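Local coordinates for ABC transporter substrate-binding protein (Rhizobium radiobacter, PDB 6TFX) that binds the mannityl-opine mannopinic acid as the solute-binding protein of an ABC transporter that imports such opines, at residues A[242-253]-A[455-466]; A[10-20]-A[27-36]. All coordinates share one frame; numbering follows the deposited sequence.

Contact 1 and contact 2 both reach the bound mannopinic acid ligand, and they meet it at different parts. The paired strands 242-253 and 455-466 bring E249 and N460 to its amine and sugar-derived chain. Helix 27-35 of contact 2 offers R29 to a carboxylate oxygen of the glutamate part. The centres of the two contacts are about 18 Å apart. They also touch directly: W464 CH2 packs on V10 CG1 at 3.7 Å. V10 ends strand 5-10, which belongs to the same mixed sheet as the strands of contact 1. Contact 2 is closed locally, whereas 201 residues separate the two strands of contact 1.

Contact 1 (A[242-253]-A[455-466]); sequences VDTIEPAELNLL and IPLTENLGTWAR. With N72 ((2~{R})-2-[[(3~{R},4~{R},5~{S})-3,4,5,6-tetrakis(oxidanyl)-2-oxidanylidene-hexyl]amino]pentanedioic acid), chain C.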
loop_
_atom_site.group_PDB
_atom_site.type_symbol
_atom_site.label_atom_id
_atom_site.label_comp_id
_atom_site.label_asym_id
_atom_site.label_seq_id
_atom_site.Cartn_x
_atom_site.Cartn_y
_atom_site.Cartn_z
ATOM N N VAL A 242 0.728 8.326 20.381
ATOM C CA VAL A 242 1.013 8.333 18.957
ATOM C C VAL A 242 1.526 6.944 18.587
ATOM O O VAL A 242 2.468 6.442 19.210
ATOM C CB VAL A 242 1.957 9.468 18.481
ATOM C CG1 VAL A 242 2.255 9.332 16.985
ATOM C CG2 VAL A 242 1.353 10.839 18.766
ATOM N N ASP A 243 0.869 6.311 17.611
ATOM C CA ASP A 243 1.283 5.006 17.110
ATOM C C ASP A 243 2.051 5.228 15.814
ATOM O O ASP A 243 1.554 5.941 14.937
ATOM C CB ASP A 243 0.059 4.117 16.822
ATOM C CG ASP A 243 -0.640 3.626 18.081
ATOM O OD1 ASP A 243 0.066 3.125 19.007
ATOM O OD2 ASP A 243 -1.876 3.754 18.156
ATOM N N THR A 244 3.264 4.638 15.702
ATOM C CA THR A 244 4.052 4.676 14.457
ATOM C C THR A 244 3.925 3.256 13.950
ATOM O O THR A 244 4.268 2.313 14.679
ATOM C CB THR A 244 5.484 5.179 14.680
ATOM O OG1 THR A 244 6.135 4.321 15.614
ATOM C CG2 THR A 244 5.515 6.636 15.152
ATOM N N ILE A 245 3.351 3.092 12.747
ATOM C CA ILE A 245 2.902 1.800 12.217
ATOM C C ILE A 245 3.732 1.298 11.056
ATOM O O ILE A 245 3.892 2.001 10.049
ATOM C CB ILE A 245 1.384 1.886 11.822
ATOM C CG1 ILE A 245 0.548 2.674 12.874
ATOM C CG2 ILE A 245 0.776 0.493 11.535
ATOM C CD1 ILE A 245 -0.902 2.964 12.510
ATOM N N GLU A 246 4.220 0.061 11.180
ATOM C CA GLU A 246 4.902 -0.591 10.065
ATOM C C GLU A 246 3.835 -1.096 9.064
ATOM O O GLU A 246 2.672 -1.280 9.436
ATOM C CB GLU A 246 5.695 -1.791 10.585
ATOM C CG GLU A 246 6.930 -1.374 11.362
ATOM C CD GLU A 246 7.674 -2.496 12.059
ATOM O OE1 GLU A 246 7.715 -3.625 11.517
ATOM O OE2 GLU A 246 8.236 -2.234 13.145
ATOM N N PRO A 247 4.195 -1.358 7.793
ATOM C CA PRO A 247 5.536 -1.188 7.228
ATOM C C PRO A 247 5.784 0.274 6.831
ATOM O O PRO A 247 4.851 1.060 6.588
ATOM C CB PRO A 247 5.502 -2.089 5.984
ATOM C CG PRO A 247 4.082 -2.116 5.551
ATOM C CD PRO A 247 3.244 -1.913 6.807
ATOM N N ALA A 248 7.050 0.625 6.745
ATOM C CA ALA A 248 7.419 1.944 6.251
ATOM C C ALA A 248 7.166 1.974 4.743
ATOM O O ALA A 248 7.481 1.015 4.020
ATOM C CB ALA A 248 8.876 2.205 6.544
ATOM N N GLU A 249 6.555 3.069 4.265
ATOM C CA GLU A 249 6.283 3.189 2.832
ATOM C C GLU A 249 7.426 3.968 2.187
ATOM O O GLU A 249 7.773 5.049 2.676
ATOM C CB GLU A 249 4.961 3.956 2.625
ATOM C CG GLU A 249 3.767 3.202 3.177
ATOM C CD GLU A 249 2.488 3.972 2.923
ATOM O OE1 GLU A 249 2.196 4.913 3.694
ATOM O OE2 GLU A 249 1.787 3.647 1.941
ATOM N N LEU A 250 8.036 3.410 1.134
ATOM C CA LEU A 250 9.152 4.095 0.471
ATOM C C LEU A 250 8.639 5.018 -0.607
ATOM O O LEU A 250 7.874 4.576 -1.482
ATOM C CB LEU A 250 10.106 3.070 -0.179
ATOM C CG LEU A 250 11.261 3.588 -1.053
ATOM C CD1 LEU A 250 12.198 4.512 -0.291
ATOM C CD2 LEU A 250 12.030 2.438 -1.653
ATOM N N ASN A 251 9.138 6.273 -0.588
ATOM C CA ASN A 251 8.807 7.283 -1.581
ATOM C C ASN A 251 9.930 7.329 -2.597
ATOM O O ASN A 251 11.101 7.380 -2.201
ATOM C CB ASN A 251 8.711 8.657 -0.906
ATOM C CG ASN A 251 7.772 8.625 0.274
ATOM O OD1 ASN A 251 8.192 8.753 1.449
ATOM N ND2 ASN A 251 6.506 8.401 -0.008
ATOM N N LEU A 252 9.590 7.298 -3.882
ATOM C CA LEU A 252 10.606 7.401 -4.929
ATOM C C LEU A 252 10.116 8.368 -5.975
ATOM O O LEU A 252 8.893 8.495 -6.152
ATOM C CB LEU A 252 10.794 6.070 -5.656
ATOM C CG LEU A 252 11.399 4.930 -4.833
ATOM C CD1 LEU A 252 10.378 3.797 -4.649
ATOM C CD2 LEU A 252 12.639 4.397 -5.521
ATOM N N LEU A 253 11.052 8.960 -6.736
ATOM C CA LEU A 253 10.715 9.713 -7.952
ATOM C C LEU A 253 10.929 8.697 -9.066
ATOM O O LEU A 253 12.084 8.327 -9.350
ATOM C CB LEU A 253 11.707 10.882 -8.162
ATOM C CG LEU A 253 11.597 12.002 -7.161
ATOM C CD1 LEU A 253 12.825 12.924 -7.257
ATOM C CD2 LEU A 253 10.314 12.800 -7.415
ATOM N N ILE A 455 14.587 7.353 -8.277
ATOM C CA ILE A 455 15.475 7.945 -7.273
ATOM C C ILE A 455 14.792 7.765 -5.935
ATOM O O ILE A 455 13.705 8.297 -5.709
ATOM C CB ILE A 455 15.736 9.445 -7.563
ATOM C CG1 ILE A 455 16.309 9.662 -8.982
ATOM C CG2 ILE A 455 16.665 10.006 -6.464
ATOM C CD1 ILE A 455 16.116 11.108 -9.456
ATOM N N PRO A 456 15.413 7.015 -5.022
ATOM C CA PRO A 456 14.767 6.799 -3.724
ATOM C C PRO A 456 14.868 8.020 -2.848
ATOM O O PRO A 456 15.866 8.767 -2.884
ATOM C CB PRO A 456 15.568 5.657 -3.099
ATOM C CG PRO A 456 16.889 5.704 -3.765
ATOM C CD PRO A 456 16.692 6.284 -5.146
ATOM N N LEU A 457 13.827 8.223 -2.058
ATOM C CA LEU A 457 13.837 9.332 -1.124
ATOM C C LEU A 457 13.843 8.699 0.250
ATOM O O LEU A 457 14.737 7.912 0.543
ATOM C CB LEU A 457 12.633 10.261 -1.377
ATOM C CG LEU A 457 12.499 10.731 -2.840
ATOM C CD1 LEU A 457 11.286 11.515 -3.022
ATOM C CD2 LEU A 457 13.710 11.508 -3.266
ATOM N N THR A 458 12.866 9.018 1.074
ATOM C CA THR A 458 12.774 8.441 2.410
ATOM C C THR A 458 11.663 7.386 2.419
ATOM O O THR A 458 10.793 7.390 1.536
ATOM C CB THR A 458 12.361 9.552 3.394
ATOM O OG1 THR A 458 11.215 10.239 2.846
ATOM C CG2 THR A 458 13.499 10.523 3.681
ATOM N N GLU A 459 11.650 6.530 3.465
ATOM C CA GLU A 459 10.525 5.648 3.738
ATOM C C GLU A 459 9.972 6.173 5.068
ATOM O O GLU A 459 10.758 6.665 5.903
ATOM C CB GLU A 459 10.900 4.152 3.806
ATOM C CG GLU A 459 11.874 3.783 4.908
ATOM C CD GLU A 459 12.386 2.356 4.850
ATOM O OE1 GLU A 459 12.020 1.618 3.907
ATOM O OE2 GLU A 459 13.199 1.992 5.730
ATOM N N ASN A 460 8.645 6.130 5.249
ATOM C CA ASN A 460 8.074 6.625 6.500
ATOM C C ASN A 460 7.081 5.614 7.108
ATOM O O ASN A 460 6.237 5.044 6.404
ATOM C CB ASN A 460 7.318 7.955 6.281
ATOM C CG ASN A 460 6.635 8.068 4.930
ATOM O OD1 ASN A 460 5.644 7.367 4.607
ATOM N ND2 ASN A 460 7.197 8.901 4.105
ATOM N N LEU A 461 7.146 5.457 8.426
ATOM C CA LEU A 461 6.159 4.642 9.112
ATOM C C LEU A 461 4.834 5.430 9.081
ATOM O O LEU A 461 4.864 6.663 8.928
ATOM C CB LEU A 461 6.580 4.471 10.589
ATOM C CG LEU A 461 7.850 3.673 10.790
ATOM C CD1 LEU A 461 8.300 3.749 12.242
ATOM C CD2 LEU A 461 7.628 2.216 10.399
ATOM N N GLY A 462 3.708 4.737 9.239
ATOM C CA GLY A 462 2.416 5.414 9.325
ATOM C C GLY A 462 2.343 6.085 10.687
ATOM O O GLY A 462 2.868 5.549 11.657
ATOM N N THR A 463 1.749 7.270 10.780
ATOM C CA THR A 463 1.679 7.989 12.061
ATOM C C THR A 463 0.221 8.300 12.350
ATOM O O THR A 463 -0.455 8.896 11.518
ATOM C CB THR A 463 2.495 9.294 12.026
ATOM O OG1 THR A 463 2.104 10.043 10.880
ATOM C CG2 THR A 463 3.991 9.053 12.001
ATOM N N TRP A 464 -0.259 7.889 13.525
ATOM C CA TRP A 464 -1.655 8.113 13.913
ATOM C C TRP A 464 -1.728 8.408 15.395
ATOM O O TRP A 464 -0.974 7.811 16.165
ATOM C CB TRP A 464 -2.482 6.847 13.589
ATOM C CG TRP A 464 -2.651 6.580 12.113
ATOM C CD1 TRP A 464 -1.719 6.079 11.242
ATOM C CD2 TRP A 464 -3.858 6.717 11.365
ATOM N NE1 TRP A 464 -2.253 5.988 9.978
ATOM C CE2 TRP A 464 -3.572 6.345 10.027
ATOM C CE3 TRP A 464 -5.171 7.079 11.701
ATOM C CZ2 TRP A 464 -4.548 6.334 9.030
ATOM C CZ3 TRP A 464 -6.131 7.102 10.700
ATOM C CH2 TRP A 464 -5.817 6.721 9.385
ATOM N N ALA A 465 -2.594 9.356 15.791
ATOM C CA ALA A 465 -2.737 9.698 17.206
ATOM C C ALA A 465 -4.085 9.186 17.710
ATOM O O ALA A 465 -5.052 9.121 16.951
ATOM C CB ALA A 465 -2.673 11.202 17.394
ATOM N N ARG A 466 -4.135 8.804 18.971
ATOM C CA ARG A 466 -5.379 8.341 19.577
ATOM C C ARG A 466 -5.389 8.810 21.014
ATOM O O ARG A 466 -4.344 9.182 21.560
ATOM C CB ARG A 466 -5.496 6.811 19.541
ATOM C CG ARG A 466 -4.435 6.079 20.365
ATOM C CD ARG A 466 -4.732 4.608 20.426
ATOM N NE ARG A 466 -3.562 3.837 20.840
ATOM C CZ ARG A 466 -3.320 3.456 22.089
ATOM N NH1 ARG A 466 -4.145 3.803 23.068
ATOM N NH2 ARG A 466 -2.240 2.745 22.372
HETATM O OAB N72 C . 5.244 11.797 2.972
HETATM C CAF N72 C . 5.054 10.653 2.116
HETATM C CAG N72 C . 3.579 10.193 1.862
HETATM O OAC N72 C . 2.669 10.733 2.765
HETATM C CAH N72 C . 3.515 8.700 1.533
HETATM O OAM N72 C . 4.573 7.855 1.777
HETATM C CAI N72 C . 2.527 7.602 1.877
HETATM O OAD N72 C . 1.931 7.843 3.132
HETATM C CAJ N72 C . 1.628 7.259 0.714
HETATM O OAE N72 C . 2.042 7.503 -0.448
HETATM C CAK N72 C . 0.207 6.679 0.968
HETATM N N N72 C . 0.125 5.300 0.550
HETATM C CA N72 C . -0.708 4.884 -0.514
HETATM C C N72 C . -1.297 5.931 -1.418
HETATM O O N72 C . -0.901 6.459 -2.532
HETATM C CB N72 C . -0.089 3.669 -1.210
HETATM C CG N72 C . -0.468 3.355 -2.658
HETATM C CD N72 C . -0.372 1.866 -3.000
HETATM O OE1 N72 C . -0.566 0.963 -2.124
HETATM O OE2 N72 C . -0.113 1.544 -4.181
HETATM O OXT N72 C . -2.384 6.176 -0.863
HETATM O O HOH W 1 3.462 5.572 5.943
#
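L253 and I455 begin a long antiparallel beta ladder that two beta bulges interrupt. This pair of strands is consistent with the linkers between the lobes of a type II periplasmic binding protein. The buried half runs from 249-253 to 455-460. L253 CG meets L457 CD1 at 4.2 Å with the side chains nearly perpendicular, and I349 of helix 340-353 covers both. On the opposite face, L252 CD2 lies 3.7 Å from P456 CA. E459 has chi1 at 62°, which lays CG on A248 CB (3.8 Å). Its OE2 bonds to S298.

The 242-246 half is more open. The chain turns at E246 and P247, which follows a cis peptide bond. Here L461 spreads its two methyls: CD2 lies alongside E246 CG, and CD1 reaches T244 CB at 4.0 Å. I245 CD1 approaches W464 CD1 obliquely at 3.5 Å. At the partly exposed end, R466 NE forms a salt bridge with D243 OD2 at 3.2 Å. The guanidinium and carboxylate are nearly coplanar, and W472 also bonds to OD2.

The extended chain of E249 carries its carboxylate to the ligand, and both oxygens are used. OE1 accepts from hydroxyl OAD. A water lies within hydrogen-bonding distance of both OE1 and N460 O. N460 OD1 accepts from ligand OAM at 3.1 Å, and E249 OE2 takes the ligand amine N at 2.7 Å.

Contact 2 (A[10-20]-A[27-36]); sequences VASEDVTTLDP and SDRTLVSYIY. With N72 ((2~{R})-2-[[(3~{R},4~{R},5~{S})-3,4,5,6-tetrakis(oxidanyl)-2-oxidanylidene-hexyl]amino]pentanedioic acid), chain C.
D28, on helix 27-35, receives two backbone N-H groups from the loop 10-20. This loop leaves strand 5-10 of the mixed sheet and packs back on the following helix, a beta-to-alpha connection that leads R29 into the pocket. T16 N points to OD1 at 3.1 Å on its syn lone pair, and the bond is nearly straight (170°). T17 N meets OD2 at 2.9 Å from above the carboxylate plane. A water donates to D28 OD1 and to D14 O, and accepts from S27 OG, which also bonds to Y201. At the far end of the helix, Y36 OH donates to L18 O at 2.8 Å.

Apolar contacts of L18, V15 and P20 lie between these polar ends. L18 carries three of them, and its two methyls part: CD2 rests on L31 CB at 3.7 Å and also nears V32 CG2, while CD1 meets I35 CD1 more loosely. V15 CG2 crosses L31 CD1 at about a right angle.

P20 CD lies over a face of Y36, 4.0 Å from its centroid, as a CH-pi contact, while I35 CG2 lies over the rim of the opposite face.

Separately, S12 CB and S27 CB approach to 3.5 Å. A bound magnesium ion lies about 3 Å from the S12 side chain.

R29 leaves the helix on the side away from the loop. Its guanidinium gives two weak bonds to ligand OE1, and also bonds to T24 O and S143 OG. The buried D28 carboxylate meets neutral donors here, which would probably stabilise its negative charge.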
loop_
_atom_site.group_PDB
_atom_site.type_symbol
_atom_site.label_atom_id
_atom_site.label_comp_id
_atom_site.label_asym_id
_atom_site.label_seq_id
_atom_site.Cartn_x
_atom_site.Cartn_y
_atom_site.Cartn_z
ATOM N N VAL A 10 -9.237 11.091 8.846
ATOM C CA VAL A 10 -8.206 10.598 7.933
ATOM C C VAL A 10 -7.840 11.602 6.871
ATOM O O VAL A 10 -8.618 12.508 6.578
ATOM C CB VAL A 10 -8.582 9.226 7.312
ATOM C CG1 VAL A 10 -9.008 8.221 8.399
ATOM C CG2 VAL A 10 -9.678 9.375 6.255
ATOM N N ALA A 11 -6.641 11.420 6.279
ATOM C CA ALA A 11 -6.125 12.291 5.221
ATOM C C ALA A 11 -6.610 11.739 3.888
ATOM O O ALA A 11 -5.871 11.079 3.153
ATOM C CB ALA A 11 -4.605 12.333 5.261
ATOM N N SER A 12 -7.868 11.975 3.609
ATOM C CA SER A 12 -8.527 11.563 2.371
ATOM C C SER A 12 -9.693 12.489 2.140
ATOM O O SER A 12 -10.255 13.031 3.098
ATOM C CB SER A 12 -9.043 10.131 2.485
ATOM O OG SER A 12 -9.719 9.755 1.297
ATOM N N GLU A 13 -10.074 12.655 0.875
ATOM C CA GLU A 13 -11.194 13.504 0.492
ATOM C C GLU A 13 -12.475 12.716 0.283
ATOM O O GLU A 13 -13.554 13.296 0.445
ATOM C CB GLU A 13 -10.852 14.361 -0.747
ATOM C CG GLU A 13 -9.655 15.282 -0.496
ATOM C CD GLU A 13 -9.393 16.378 -1.518
ATOM O OE1 GLU A 13 -10.381 16.998 -1.976
ATOM O OE2 GLU A 13 -8.207 16.614 -1.866
ATOM N N ASP A 14 -12.382 11.394 -0.041
ATOM C CA ASP A 14 -13.582 10.582 -0.290
ATOM C C ASP A 14 -13.206 9.119 -0.502
ATOM O O ASP A 14 -12.023 8.779 -0.545
ATOM C CB ASP A 14 -14.296 11.085 -1.584
ATOM C CG ASP A 14 -15.783 10.759 -1.778
ATOM O OD1 ASP A 14 -16.411 10.184 -0.841
ATOM O OD2 ASP A 14 -16.321 11.074 -2.866
ATOM N N VAL A 15 -14.228 8.271 -0.634
ATOM C CA VAL A 15 -14.119 6.857 -0.989
ATOM C C VAL A 15 -13.950 6.832 -2.508
ATOM O O VAL A 15 -14.698 7.534 -3.195
ATOM C CB VAL A 15 -15.461 6.111 -0.661
ATOM C CG1 VAL A 15 -15.531 4.728 -1.327
ATOM C CG2 VAL A 15 -15.689 6.000 0.828
ATOM N N THR A 16 -13.061 5.976 -3.041
ATOM C CA THR A 16 -12.986 5.776 -4.486
ATOM C C THR A 16 -13.536 4.390 -4.777
ATOM O O THR A 16 -14.489 4.270 -5.537
ATOM C CB THR A 16 -11.579 5.998 -5.037
ATOM O OG1 THR A 16 -11.198 7.328 -4.676
ATOM C CG2 THR A 16 -11.524 5.841 -6.562
ATOM N N THR A 17 -12.950 3.343 -4.165
ATOM C CA THR A 17 -13.473 2.001 -4.392
ATOM C C THR A 17 -13.328 1.142 -3.169
ATOM O O THR A 17 -12.249 1.121 -2.553
ATOM C CB THR A 17 -12.866 1.316 -5.624
ATOM O OG1 THR A 17 -13.311 -0.049 -5.660
ATOM C CG2 THR A 17 -11.342 1.351 -5.636
ATOM N N LEU A 18 -14.406 0.426 -2.836
ATOM C CA LEU A 18 -14.374 -0.524 -1.733
ATOM C C LEU A 18 -14.431 -1.958 -2.266
ATOM O O LEU A 18 -14.652 -2.898 -1.499
ATOM C CB LEU A 18 -15.420 -0.208 -0.634
ATOM C CG LEU A 18 -15.257 1.182 0.027
ATOM C CD1 LEU A 18 -16.362 1.451 1.039
ATOM C CD2 LEU A 18 -13.883 1.337 0.662
ATOM N N ASP A 19 -14.106 -2.137 -3.591
ATOM C CA ASP A 19 -13.910 -3.475 -4.140
ATOM C C ASP A 19 -12.454 -3.765 -3.749
ATOM O O ASP A 19 -11.549 -3.012 -4.132
ATOM C CB ASP A 19 -14.082 -3.505 -5.671
ATOM C CG ASP A 19 -13.701 -4.822 -6.345
ATOM O OD1 ASP A 19 -12.973 -5.628 -5.722
ATOM O OD2 ASP A 19 -14.095 -5.029 -7.508
ATOM N N PRO A 20 -12.184 -4.806 -2.938
ATOM C CA PRO A 20 -10.810 -5.037 -2.485
ATOM C C PRO A 20 -9.819 -5.341 -3.591
ATOM O O PRO A 20 -8.606 -5.187 -3.382
ATOM C CB PRO A 20 -10.949 -6.234 -1.526
ATOM C CG PRO A 20 -12.198 -6.913 -1.928
ATOM C CD PRO A 20 -13.115 -5.808 -2.371
ATOM N N SER A 27 -6.527 5.172 2.328
ATOM C CA SER A 27 -7.870 5.289 2.899
ATOM C C SER A 27 -8.800 4.159 2.437
ATOM O O SER A 27 -9.499 3.565 3.257
ATOM C CB SER A 27 -8.484 6.642 2.582
ATOM O OG SER A 27 -9.720 6.739 3.273
ATOM N N ASP A 28 -8.798 3.853 1.134
ATOM C CA ASP A 28 -9.671 2.766 0.645
ATOM C C ASP A 28 -9.188 1.423 1.212
ATOM O O ASP A 28 -10.008 0.612 1.644
ATOM C CB ASP A 28 -9.695 2.728 -0.887
ATOM C CG ASP A 28 -10.532 3.799 -1.582
ATOM O OD1 ASP A 28 -11.281 4.548 -0.879
ATOM O OD2 ASP A 28 -10.461 3.885 -2.828
ATOM N N ARG A 29 -7.841 1.198 1.272
ATOM C CA ARG A 29 -7.329 -0.069 1.820
ATOM C C ARG A 29 -7.689 -0.207 3.316
ATOM O O ARG A 29 -7.895 -1.329 3.806
ATOM C CB ARG A 29 -5.805 -0.162 1.676
ATOM C CG ARG A 29 -5.340 -0.283 0.235
ATOM C CD ARG A 29 -3.837 -0.401 0.260
ATOM N NE ARG A 29 -3.196 -0.426 -1.058
ATOM C CZ ARG A 29 -2.916 -1.523 -1.756
ATOM N NH1 ARG A 29 -3.326 -2.718 -1.332
ATOM N NH2 ARG A 29 -2.248 -1.437 -2.894
ATOM N N THR A 30 -7.695 0.930 4.048
ATOM C CA THR A 30 -8.015 0.911 5.487
ATOM C C THR A 30 -9.481 0.471 5.672
ATOM O O THR A 30 -9.757 -0.443 6.436
ATOM C CB THR A 30 -7.780 2.276 6.126
ATOM O OG1 THR A 30 -6.409 2.641 5.955
ATOM C CG2 THR A 30 -8.112 2.274 7.636
ATOM N N LEU A 31 -10.409 1.101 4.936
ATOM C CA LEU A 31 -11.819 0.734 5.020
ATOM C C LEU A 31 -12.008 -0.736 4.655
ATOM O O LEU A 31 -12.686 -1.458 5.377
ATOM C CB LEU A 31 -12.633 1.638 4.088
ATOM C CG LEU A 31 -12.785 3.067 4.622
ATOM C CD1 LEU A 31 -13.337 4.016 3.525
ATOM C CD2 LEU A 31 -13.724 3.111 5.823
ATOM N N VAL A 32 -11.364 -1.201 3.558
ATOM C CA VAL A 32 -11.447 -2.602 3.139
ATOM C C VAL A 32 -11.007 -3.550 4.273
ATOM O O VAL A 32 -11.640 -4.588 4.487
ATOM C CB VAL A 32 -10.620 -2.755 1.836
ATOM C CG1 VAL A 32 -10.160 -4.180 1.589
ATOM C CG2 VAL A 32 -11.431 -2.218 0.655
ATOM N N SER A 33 -9.945 -3.166 5.023
ATOM C CA SER A 33 -9.449 -4.007 6.118
ATOM C C SER A 33 -10.434 -4.127 7.285
ATOM O O SER A 33 -10.258 -4.996 8.147
ATOM C CB SER A 33 -8.099 -3.511 6.630
ATOM O OG SER A 33 -8.251 -2.386 7.480
ATOM N N TYR A 34 -11.447 -3.243 7.335
ATOM C CA TYR A 34 -12.449 -3.318 8.427
ATOM C C TYR A 34 -13.682 -4.118 7.974
ATOM O O TYR A 34 -14.417 -4.642 8.811
ATOM C CB TYR A 34 -12.933 -1.908 8.803
ATOM C CG TYR A 34 -11.868 -0.958 9.341
ATOM C CD1 TYR A 34 -10.564 -1.390 9.572
ATOM C CD2 TYR A 34 -12.135 0.399 9.494
ATOM C CE1 TYR A 34 -9.571 -0.512 10.008
ATOM C CE2 TYR A 34 -11.160 1.283 9.948
ATOM C CZ TYR A 34 -9.880 0.825 10.215
ATOM O OH TYR A 34 -8.925 1.741 10.619
ATOM N N ILE A 35 -13.939 -4.143 6.659
ATOM C CA ILE A 35 -15.140 -4.758 6.077
ATOM C C ILE A 35 -14.972 -6.202 5.706
ATOM O O ILE A 35 -15.949 -6.952 5.774
ATOM C CB ILE A 35 -15.548 -3.934 4.808
ATOM C CG1 ILE A 35 -15.815 -2.444 5.159
ATOM C CG2 ILE A 35 -16.734 -4.559 4.026
ATOM C CD1 ILE A 35 -15.704 -1.488 3.907
ATOM N N TYR A 36 -13.779 -6.566 5.166
ATOM C CA TYR A 36 -13.569 -7.898 4.632
ATOM C C TYR A 36 -12.586 -8.730 5.441
ATOM O O TYR A 36 -11.770 -8.200 6.227
ATOM C CB TYR A 36 -12.969 -7.766 3.235
ATOM C CG TYR A 36 -13.837 -7.036 2.243
ATOM C CD1 TYR A 36 -14.815 -7.710 1.520
ATOM C CD2 TYR A 36 -13.657 -5.676 1.993
ATOM C CE1 TYR A 36 -15.612 -7.047 0.590
ATOM C CE2 TYR A 36 -14.448 -5.001 1.065
ATOM C CZ TYR A 36 -15.408 -5.699 0.345
ATOM O OH TYR A 36 -16.153 -5.058 -0.618
HETATM O OAB N72 C . 5.244 11.797 2.972
HETATM C CAF N72 C . 5.054 10.653 2.116
HETATM C CAG N72 C . 3.579 10.193 1.862
HETATM O OAC N72 C . 2.669 10.733 2.765
HETATM C CAH N72 C . 3.515 8.700 1.533
HETATM O OAM N72 C . 4.573 7.855 1.777
HETATM C CAI N72 C . 2.527 7.602 1.877
HETATM O OAD N72 C . 1.931 7.843 3.132
HETATM C CAJ N72 C . 1.628 7.259 0.714
HETATM O OAE N72 C . 2.042 7.503 -0.448
HETATM C CAK N72 C . 0.207 6.679 0.968
HETATM N N N72 C . 0.125 5.300 0.550
HETATM C CA N72 C . -0.708 4.884 -0.514
HETATM C C N72 C . -1.297 5.931 -1.418
HETATM O O N72 C . -0.901 6.459 -2.532
HETATM C CB N72 C . -0.089 3.669 -1.210
HETATM C CG N72 C . -0.468 3.355 -2.658
HETATM C CD N72 C . -0.372 1.866 -3.000
HETATM O OE1 N72 C . -0.566 0.963 -2.124
HETATM O OE2 N72 C . -0.113 1.544 -4.181
HETATM O OXT N72 C . -2.384 6.176 -0.863
HETATM O O HOH W 2 -11.365 6.387 1.136
#